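Local coordinates for protein CrmK (Actinoalloteichus sp. WH1-2216-6, PDB 5I1V) that is a flavoenzyme oxidase with covalently bound FAD, involved in recycling a shunt product during caerulomycin biosynthesis, at residues A[29-43]-A[71-84]. Numbering follows the deposited sequence.
Sequences AQPEYFRLPYSTAQV and ASPDVDVIVDLSSM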
ATOM      1  N   ALA A  29       2.186 -14.333 -17.465  1.00 21.03           N
ATOM      2  CA  ALA A  29       3.293 -14.468 -18.419  1.00 19.80           C
ATOM      3  C   ALA A  29       3.954 -15.841 -18.389  1.00 20.73           C
ATOM      4  O   ALA A  29       4.019 -16.498 -17.345  1.00 23.52           O
ATOM      5  CB  ALA A  29       4.328 -13.407 -18.114  1.00 20.79           C
ATOM      6  N   GLN A  30       4.561 -16.244 -19.496  1.00 20.06           N
ATOM      7  CA  GLN A  30       5.371 -17.447 -19.497  1.00 22.61           C
ATOM      8  C   GLN A  30       6.654 -17.318 -20.315  1.00 20.68           C
ATOM      9  O   GLN A  30       6.860 -18.040 -21.293  1.00 21.04           O
ATOM     10  CB  GLN A  30       4.555 -18.700 -19.888  1.00 25.59           C
ATOM     11  CG  GLN A  30       3.612 -18.482 -21.005  1.00 32.83           C
ATOM     12  CD  GLN A  30       2.698 -19.692 -21.202  1.00 40.22           C
ATOM     13  OE1 GLN A  30       3.080 -20.847 -20.889  1.00 40.38           O
ATOM     14  NE2 GLN A  30       1.489 -19.438 -21.708  1.00 41.06           N
ATOM     15  N   PRO A  31       7.534 -16.403 -19.914  1.00 19.46           N
ATOM     16  CA  PRO A  31       8.790 -16.305 -20.663  1.00 19.78           C
ATOM     17  C   PRO A  31       9.761 -17.465 -20.395  1.00 19.74           C
ATOM     18  O   PRO A  31       9.641 -18.218 -19.417  1.00 19.48           O
ATOM     19  CB  PRO A  31       9.361 -14.979 -20.135  1.00 18.80           C
ATOM     20  CG  PRO A  31       8.963 -15.030 -18.715  1.00 18.30           C
ATOM     21  CD  PRO A  31       7.526 -15.462 -18.795  1.00 18.68           C
ATOM     22  N   GLU A  32      10.751 -17.587 -21.265  1.00 21.05           N
ATOM     23  CA  GLU A  32      11.931 -18.375 -21.017  1.00 24.07           C
ATOM     24  C   GLU A  32      12.553 -18.032 -19.669  1.00 22.37           C
ATOM     25  O   GLU A  32      12.979 -18.908 -18.906  1.00 20.88           O
ATOM     26  CB  GLU A  32      12.966 -18.042 -22.093  1.00 29.29           C
ATOM     27  CG  GLU A  32      13.801 -19.201 -22.538  1.00 37.28           C
ATOM     28  CD  GLU A  32      14.937 -18.753 -23.451  1.00 39.71           C
ATOM     29  OE1 GLU A  32      16.082 -19.132 -23.131  1.00 39.59           O
ATOM     30  OE2 GLU A  32      14.683 -18.009 -24.439  1.00 40.86           O
ATOM     31  N   TYR A  33      12.660 -16.726 -19.407  1.00 18.59           N
ATOM     32  CA  TYR A  33      13.136 -16.266 -18.152  1.00 18.21           C
ATOM     33  C   TYR A  33      12.693 -14.842 -17.908  1.00 17.31           C
ATOM     34  O   TYR A  33      12.375 -14.096 -18.844  1.00 16.24           O
ATOM     35  CB  TYR A  33      14.682 -16.409 -18.058  1.00 18.26           C
ATOM     36  CG  TYR A  33      15.482 -15.715 -19.104  1.00 19.41           C
ATOM     37  CD1 TYR A  33      15.912 -14.423 -18.938  1.00 20.14           C
ATOM     38  CD2 TYR A  33      15.806 -16.361 -20.268  1.00 22.05           C
ATOM     39  CE1 TYR A  33      16.688 -13.796 -19.898  1.00 22.36           C
ATOM     40  CE2 TYR A  33      16.524 -15.742 -21.251  1.00 23.72           C
ATOM     41  CZ  TYR A  33      16.977 -14.454 -21.061  1.00 23.06           C
ATOM     42  OH  TYR A  33      17.695 -13.836 -22.064  1.00 21.95           O
ATOM     43  N   PHE A  34      12.657 -14.462 -16.645  1.00 17.16           N
ATOM     44  CA  PHE A  34      12.636 -13.057 -16.232  1.00 16.80           C
ATOM     45  C   PHE A  34      14.083 -12.628 -15.946  1.00 18.18           C
ATOM     46  O   PHE A  34      14.925 -13.401 -15.378  1.00 17.41           O
ATOM     47  CB  PHE A  34      11.805 -12.874 -14.962  1.00 16.82           C
ATOM     48  CG  PHE A  34      10.368 -13.254 -15.129  1.00 17.75           C
ATOM     49  CD1 PHE A  34       9.957 -14.547 -14.896  1.00 18.10           C
ATOM     50  CD2 PHE A  34       9.431 -12.309 -15.499  1.00 17.69           C
ATOM     51  CE1 PHE A  34       8.617 -14.892 -15.003  1.00 17.63           C
ATOM     52  CE2 PHE A  34       8.105 -12.653 -15.614  1.00 18.53           C
ATOM     53  CZ  PHE A  34       7.714 -13.948 -15.392  1.00 17.97           C
ATOM     54  N   ARG A  35      14.400 -11.382 -16.278  1.00 16.60           N
ATOM     55  CA  ARG A  35      15.708 -10.854 -15.934  1.00 17.14           C
ATOM     56  C   ARG A  35      15.441  -9.632 -15.030  1.00 18.00           C
ATOM     57  O   ARG A  35      14.626  -8.810 -15.393  1.00 17.07           O
ATOM     58  CB  ARG A  35      16.447 -10.473 -17.230  1.00 18.72           C
ATOM     59  CG  ARG A  35      17.800  -9.782 -17.015  1.00 20.46           C
ATOM     60  CD  ARG A  35      18.842 -10.649 -16.398  1.00 22.17           C
ATOM     61  NE  ARG A  35      19.112 -11.854 -17.193  1.00 26.81           N
ATOM     62  CZ  ARG A  35      19.817 -11.872 -18.315  1.00 24.83           C
ATOM     63  NH1 ARG A  35      20.359 -10.762 -18.809  1.00 25.38           N
ATOM     64  NH2 ARG A  35      20.000 -13.008 -18.937  1.00 27.42           N
ATOM     65  N   LEU A  36      16.061  -9.557 -13.848  1.00 16.99           N
ATOM     66  CA  LEU A  36      15.945  -8.387 -12.965  1.00 20.01           C
ATOM     67  C   LEU A  36      17.307  -7.670 -12.878  1.00 18.65           C
ATOM     68  O   LEU A  36      18.168  -8.123 -12.131  1.00 19.65           O
ATOM     69  CB  LEU A  36      15.540  -8.829 -11.568  1.00 22.43           C
ATOM     70  CG  LEU A  36      14.189  -9.540 -11.318  1.00 29.22           C
ATOM     71  CD1 LEU A  36      13.294  -8.734 -10.381  1.00 33.97           C
ATOM     72  CD2 LEU A  36      13.410  -9.897 -12.536  1.00 31.62           C
ATOM     73  N   PRO A  37      17.510  -6.615 -13.688  1.00 17.37           N
ATOM     74  CA  PRO A  37      18.759  -5.854 -13.682  1.00 17.86           C
ATOM     75  C   PRO A  37      18.799  -4.817 -12.557  1.00 19.04           C
ATOM     76  O   PRO A  37      17.759  -4.415 -12.024  1.00 17.43           O
ATOM     77  CB  PRO A  37      18.773  -5.218 -15.056  1.00 18.15           C
ATOM     78  CG  PRO A  37      17.353  -5.107 -15.424  1.00 18.23           C
ATOM     79  CD  PRO A  37      16.594  -6.143 -14.707  1.00 16.91           C
ATOM     80  N   TYR A  38      20.015  -4.370 -12.225  1.00 19.72           N
ATOM     81  CA  TYR A  38      20.213  -3.407 -11.164  1.00 22.24           C
ATOM     82  C   TYR A  38      20.817  -2.094 -11.707  1.00 23.18           C
ATOM     83  O   TYR A  38      20.964  -1.153 -10.951  1.00 24.54           O
ATOM     84  CB  TYR A  38      21.169  -3.989 -10.062  1.00 23.24           C
ATOM     85  CG  TYR A  38      20.564  -5.164  -9.345  1.00 24.69           C
ATOM     86  CD1 TYR A  38      19.553  -4.971  -8.407  1.00 26.51           C
ATOM     87  CD2 TYR A  38      20.947  -6.476  -9.645  1.00 23.74           C
ATOM     88  CE1 TYR A  38      18.956  -6.038  -7.770  1.00 28.62           C
ATOM     89  CE2 TYR A  38      20.356  -7.563  -9.019  1.00 24.81           C
ATOM     90  CZ  TYR A  38      19.349  -7.340  -8.078  1.00 26.59           C
ATOM     91  OH  TYR A  38      18.731  -8.390  -7.447  1.00 27.05           O
ATOM     92  N   SER A  39      21.177  -2.025 -12.991  1.00 20.31           N
ATOM     93  CA  SER A  39      21.827  -0.838 -13.535  1.00 20.61           C
ATOM     94  C   SER A  39      21.497  -0.762 -15.013  1.00 20.76           C
ATOM     95  O   SER A  39      21.117  -1.767 -15.627  1.00 19.04           O
ATOM     96  CB  SER A  39      23.343  -0.988 -13.383  1.00 21.90           C
ATOM     97  OG  SER A  39      23.792  -2.089 -14.174  1.00 23.72           O
ATOM     98  N   THR A  40      21.651   0.427 -15.562  1.00 20.36           N
ATOM     99  CA  THR A  40      21.535   0.632 -16.996  1.00 23.12           C
ATOM    100  C   THR A  40      22.388  -0.359 -17.803  1.00 21.96           C
ATOM    101  O   THR A  40      21.916  -0.864 -18.802  1.00 19.79           O
ATOM    102  CB  THR A  40      21.914   2.066 -17.353  1.00 23.50           C
ATOM    103  OG1 THR A  40      21.023   2.938 -16.653  1.00 25.80           O
ATOM    104  CG2 THR A  40      21.776   2.265 -18.840  1.00 25.72           C
ATOM    105  N   ALA A  41      23.634  -0.611 -17.393  1.00 22.37           N
ATOM    106  CA  ALA A  41      24.531  -1.540 -18.127  1.00 24.58           C
ATOM    107  C   ALA A  41      23.946  -2.979 -18.186  1.00 22.66           C
ATOM    108  O   ALA A  41      24.082  -3.703 -19.167  1.00 21.72           O
ATOM    109  CB  ALA A  41      25.904  -1.578 -17.469  1.00 25.06           C
ATOM    110  N   GLN A  42      23.268  -3.379 -17.126  1.00 21.04           N
ATOM    111  CA  GLN A  42      22.657  -4.694 -17.101  1.00 20.20           C
ATOM    112  C   GLN A  42      21.363  -4.757 -17.993  1.00 18.33           C
ATOM    113  O   GLN A  42      20.987  -5.815 -18.536  1.00 17.32           O
ATOM    114  CB  GLN A  42      22.415  -5.083 -15.655  1.00 20.78           C
ATOM    115  CG  GLN A  42      23.672  -5.465 -14.928  1.00 21.75           C
ATOM    116  CD  GLN A  42      23.424  -5.752 -13.459  1.00 23.56           C
ATOM    117  OE1 GLN A  42      22.290  -5.679 -12.978  1.00 23.59           O
ATOM    118  NE2 GLN A  42      24.479  -6.069 -12.738  1.00 24.45           N
ATOM    119  N   VAL A  43      20.685  -3.631 -18.132  1.00 17.83           N
ATOM    120  CA  VAL A  43      19.545  -3.530 -19.037  1.00 18.61           C
ATOM    121  C   VAL A  43      20.062  -3.662 -20.498  1.00 19.65           C
ATOM    122  O   VAL A  43      19.537  -4.471 -21.305  1.00 18.74           O
ATOM    123  CB  VAL A  43      18.774  -2.239 -18.813  1.00 18.11           C
ATOM    124  CG1 VAL A  43      17.695  -2.088 -19.877  1.00 18.14           C
ATOM    125  CG2 VAL A  43      18.204  -2.199 -17.407  1.00 17.88           C
ATOM    126  N   ALA A  71       2.874  -9.521 -20.923  1.00 22.15           N
ATOM    127  CA  ALA A  71       2.710 -10.913 -20.531  1.00 24.63           C
ATOM    128  C   ALA A  71       2.128 -11.843 -21.620  1.00 27.76           C
ATOM    129  O   ALA A  71       1.902 -13.007 -21.362  1.00 31.29           O
ATOM    130  CB  ALA A  71       1.845 -10.974 -19.263  1.00 24.26           C
ATOM    131  N   SER A  72       1.951 -11.356 -22.841  1.00 28.02           N
ATOM    132  CA  SER A  72       1.691 -12.216 -24.000  1.00 32.20           C
ATOM    133  C   SER A  72       2.435 -13.557 -23.958  1.00 28.92           C
ATOM    134  O   SER A  72       3.625 -13.567 -23.712  1.00 25.86           O
ATOM    135  CB  SER A  72       2.112 -11.477 -25.285  1.00 32.57           C
ATOM    136  OG  SER A  72       0.997 -10.892 -25.869  1.00 44.30           O
ATOM    137  N   PRO A  73       1.749 -14.678 -24.271  1.00 29.26           N
ATOM    138  CA  PRO A  73       2.395 -16.007 -24.301  1.00 30.08           C
ATOM    139  C   PRO A  73       3.560 -16.140 -25.261  1.00 26.41           C
ATOM    140  O   PRO A  73       4.374 -17.054 -25.115  1.00 29.53           O
ATOM    141  CB  PRO A  73       1.269 -16.968 -24.750  1.00 31.39           C
ATOM    142  CG  PRO A  73       0.097 -16.132 -25.114  1.00 32.16           C
ATOM    143  CD  PRO A  73       0.299 -14.745 -24.584  1.00 34.28           C
ATOM    144  N   ASP A  74       3.665 -15.264 -26.241  1.00 24.03           N
ATOM    145  CA  ASP A  74       4.794 -15.350 -27.144  1.00 27.18           C
ATOM    146  C   ASP A  74       5.991 -14.514 -26.708  1.00 26.17           C
ATOM    147  O   ASP A  74       6.969 -14.428 -27.450  1.00 24.06           O
ATOM    148  CB  ASP A  74       4.392 -14.961 -28.569  1.00 33.07           C
ATOM    149  CG  ASP A  74       3.821 -13.597 -28.649  1.00 37.56           C
ATOM    150  OD1 ASP A  74       3.231 -13.115 -27.649  1.00 42.35           O
ATOM    151  OD2 ASP A  74       3.954 -13.002 -29.718  1.00 42.81           O
ATOM    152  N   VAL A  75       5.949 -13.913 -25.521  1.00 22.66           N
ATOM    153  CA  VAL A  75       7.123 -13.176 -25.067  1.00 22.20           C
ATOM    154  C   VAL A  75       8.139 -14.129 -24.440  1.00 21.41           C
ATOM    155  O   VAL A  75       7.798 -14.909 -23.544  1.00 21.68           O
ATOM    156  CB  VAL A  75       6.760 -12.085 -24.060  1.00 24.15           C
ATOM    157  CG1 VAL A  75       8.025 -11.438 -23.478  1.00 23.67           C
ATOM    158  CG2 VAL A  75       5.886 -11.036 -24.734  1.00 26.44           C
ATOM    159  N   ASP A  76       9.397 -14.009 -24.860  1.00 22.07           N
ATOM    160  CA  ASP A  76      10.437 -14.925 -24.476  1.00 21.56           C
ATOM    161  C   ASP A  76      11.223 -14.434 -23.250  1.00 20.61           C
ATOM    162  O   ASP A  76      11.738 -15.252 -22.495  1.00 21.02           O
ATOM    163  CB  ASP A  76      11.430 -15.131 -25.612  1.00 26.31           C
ATOM    164  CG  ASP A  76      10.795 -15.668 -26.873  1.00 29.70           C
ATOM    165  OD1 ASP A  76       9.948 -16.604 -26.757  1.00 33.20           O
ATOM    166  OD2 ASP A  76      11.141 -15.141 -27.981  1.00 30.54           O
ATOM    167  N   VAL A  77      11.375 -13.104 -23.107  1.00 18.61           N
ATOM    168  CA  VAL A  77      12.128 -12.536 -22.036  1.00 17.62           C
ATOM    169  C   VAL A  77      11.405 -11.337 -21.535  1.00 17.12           C
ATOM    170  O   VAL A  77      11.038 -10.454 -22.306  1.00 17.18           O
ATOM    171  CB  VAL A  77      13.538 -12.063 -22.484  1.00 18.65           C
ATOM    172  CG1 VAL A  77      14.317 -11.465 -21.309  1.00 18.47           C
ATOM    173  CG2 VAL A  77      14.273 -13.175 -23.153  1.00 20.00           C
ATOM    174  N   ILE A  78      11.179 -11.298 -20.230  1.00 15.78           N
ATOM    175  CA  ILE A  78      10.639 -10.118 -19.584  1.00 15.56           C
ATOM    176  C   ILE A  78      11.685  -9.521 -18.665  1.00 17.16           C
ATOM    177  O   ILE A  78      12.238 -10.214 -17.814  1.00 19.00           O
ATOM    178  CB  ILE A  78       9.370 -10.467 -18.797  1.00 15.82           C
ATOM    179  CG1 ILE A  78       8.300 -10.883 -19.748  1.00 16.06           C
ATOM    180  CG2 ILE A  78       8.949  -9.278 -17.919  1.00 16.20           C
ATOM    181  CD1 ILE A  78       7.040 -11.399 -19.053  1.00 16.13           C
ATOM    182  N   VAL A  79      12.060  -8.261 -18.918  1.00 17.32           N
ATOM    183  CA  VAL A  79      13.001  -7.540 -18.092  1.00 18.79           C
ATOM    184  C   VAL A  79      12.178  -6.805 -17.014  1.00 17.80           C
ATOM    185  O   VAL A  79      11.389  -5.901 -17.354  1.00 17.53           O
ATOM    186  CB  VAL A  79      13.791  -6.510 -18.920  1.00 20.68           C
ATOM    187  CG1 VAL A  79      14.696  -5.700 -18.029  1.00 20.58           C
ATOM    188  CG2 VAL A  79      14.627  -7.188 -19.992  1.00 21.48           C
ATOM    189  N   ASP A  80      12.356  -7.175 -15.750  1.00 16.42           N
ATOM    190  CA  ASP A  80      11.535  -6.624 -14.682  1.00 19.51           C
ATOM    191  C   ASP A  80      12.421  -5.608 -13.972  1.00 17.71           C
ATOM    192  O   ASP A  80      13.456  -5.960 -13.447  1.00 18.21           O
ATOM    193  CB  ASP A  80      11.072  -7.702 -13.754  1.00 22.53           C
ATOM    194  CG  ASP A  80      10.181  -7.206 -12.638  1.00 25.96           C
ATOM    195  OD1 ASP A  80      10.493  -6.205 -11.974  1.00 27.17           O
ATOM    196  OD2 ASP A  80       9.134  -7.860 -12.396  1.00 27.37           O
ATOM    197  N   LEU A  81      11.990  -4.363 -13.990  1.00 17.31           N
ATOM    198  CA  LEU A  81      12.776  -3.223 -13.425  1.00 18.15           C
ATOM    199  C   LEU A  81      12.477  -2.885 -11.969  1.00 19.37           C
ATOM    200  O   LEU A  81      12.905  -1.851 -11.475  1.00 19.55           O
ATOM    201  CB  LEU A  81      12.554  -2.020 -14.313  1.00 17.96           C
ATOM    202  CG  LEU A  81      13.080  -2.140 -15.741  1.00 19.23           C
ATOM    203  CD1 LEU A  81      13.004  -0.778 -16.425  1.00 19.30           C
ATOM    204  CD2 LEU A  81      14.499  -2.638 -15.840  1.00 19.96           C
ATOM    205  N   SER A  82      11.738  -3.738 -11.264  1.00 20.06           N
ATOM    206  CA  SER A  82      11.330  -3.422  -9.883  1.00 21.52           C
ATOM    207  C   SER A  82      12.477  -3.241  -8.895  1.00 24.62           C
ATOM    208  O   SER A  82      12.311  -2.550  -7.910  1.00 25.09           O
ATOM    209  CB  SER A  82      10.314  -4.471  -9.371  1.00 22.27           C
ATOM    210  OG  SER A  82      10.863  -5.762  -9.469  1.00 24.77           O
ATOM    211  N   SER A  83      13.665  -3.767  -9.181  1.00 22.96           N
ATOM    212  CA  SER A  83      14.828  -3.514  -8.339  1.00 25.77           C
ATOM    213  C   SER A  83      15.593  -2.219  -8.685  1.00 25.39           C
ATOM    214  O   SER A  83      16.594  -1.947  -8.073  1.00 27.01           O
ATOM    215  CB  SER A  83      15.788  -4.724  -8.373  1.00 27.41           C
ATOM    216  OG  SER A  83      15.111  -5.934  -7.951  1.00 29.14           O
ATOM    217  N   MET A  84      15.152  -1.449  -9.671  1.00 21.94           N
ATOM    218  CA  MET A  84      15.723  -0.140  -9.972  1.00 22.46           C
ATOM    219  C   MET A  84      14.657   0.904  -9.605  1.00 20.83           C
ATOM    220  O   MET A  84      13.872   1.318 -10.441  1.00 20.05           O
ATOM    221  CB  MET A  84      16.078  -0.045 -11.481  1.00 24.58           C
ATOM    222  CG  MET A  84      17.195  -0.991 -11.907  1.00 24.07           C
ATOM    223  SD  MET A  84      17.607  -0.991 -13.659  1.00 27.02           S
ATOM    224  CE  MET A  84      18.030   0.711 -14.000  1.00 26.56           C
TER
HETATM  225  O   HOH W   1       5.232 -14.782 -21.860  1.00 29.42           O
HETATM  226  O   HOH W   2      15.027  -4.796 -11.502  1.00 19.16           O
HETATM  227  O   HOH W   3      19.574  -0.871  -8.546  1.00 32.92           O
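Ala71 opens the contact with its CB 3.7 Å from Ala29 CB. Across from the type I turn Ser72 to Val75, a water accepts from Gln30 N and donates to Ser72 O and Val75 O, bridging the two segments at a point where no direct hydrogen bond joins them. Asp76 O receives only a weak, bent bond from Glu32 N (121° at the hydrogen). Strand 77-80 then runs parallel to strand 33-36, their axes 25° apart. Val77 sets CG2 over one face of the Tyr33 ring, 4.1 Å from its centroid, a CH-pi contact, while Val77 CG1 touches ring atom CE1. Tyr33 reaches this place because chi1 of 57° puts CG between backbone N and carbonyl carbon. Replacing Tyr33 by an alanine is likely to strip the aromatic cover from both Val77 methyls and open a gap on that side of the sheet. On the other side, Ile78 lies alongside Phe34, whose ring carries Pro31 CG over the centre of one face, and Ile78 CD1 continues to Ala29 CB (3.5 Å). The bond from Ile78 N to Tyr33 O is weak; the firm backbone bonds are Arg35 N to Ile78 O (2.9 Å) and Asp80 N to Arg35 O (2.8 Å). Asp80 CB packs against Leu36 CD2, while Asp80 OD1 accepts from Ser82 N, closing an Asx turn, and from Ser82 OG, above the carboxylate plane; OD2 pairs with Arg60. Leu81 CD2 meets Pro37 CG; the same side chain touches FAD. A second water joins Pro37 O, Asp80 O and Ser83 N. Ser83 CB approaches Tyr38 CE1 at 3.5 Å. Met84 lays CG against Pro37 O. Chemically, backbone bonds and apolar cover join inner strands of the FAD-binding domain, waters link the segments beyond both strand ends, and Asn114 of the second subunit joins the Tyr38 and Ser83 hydroxyls.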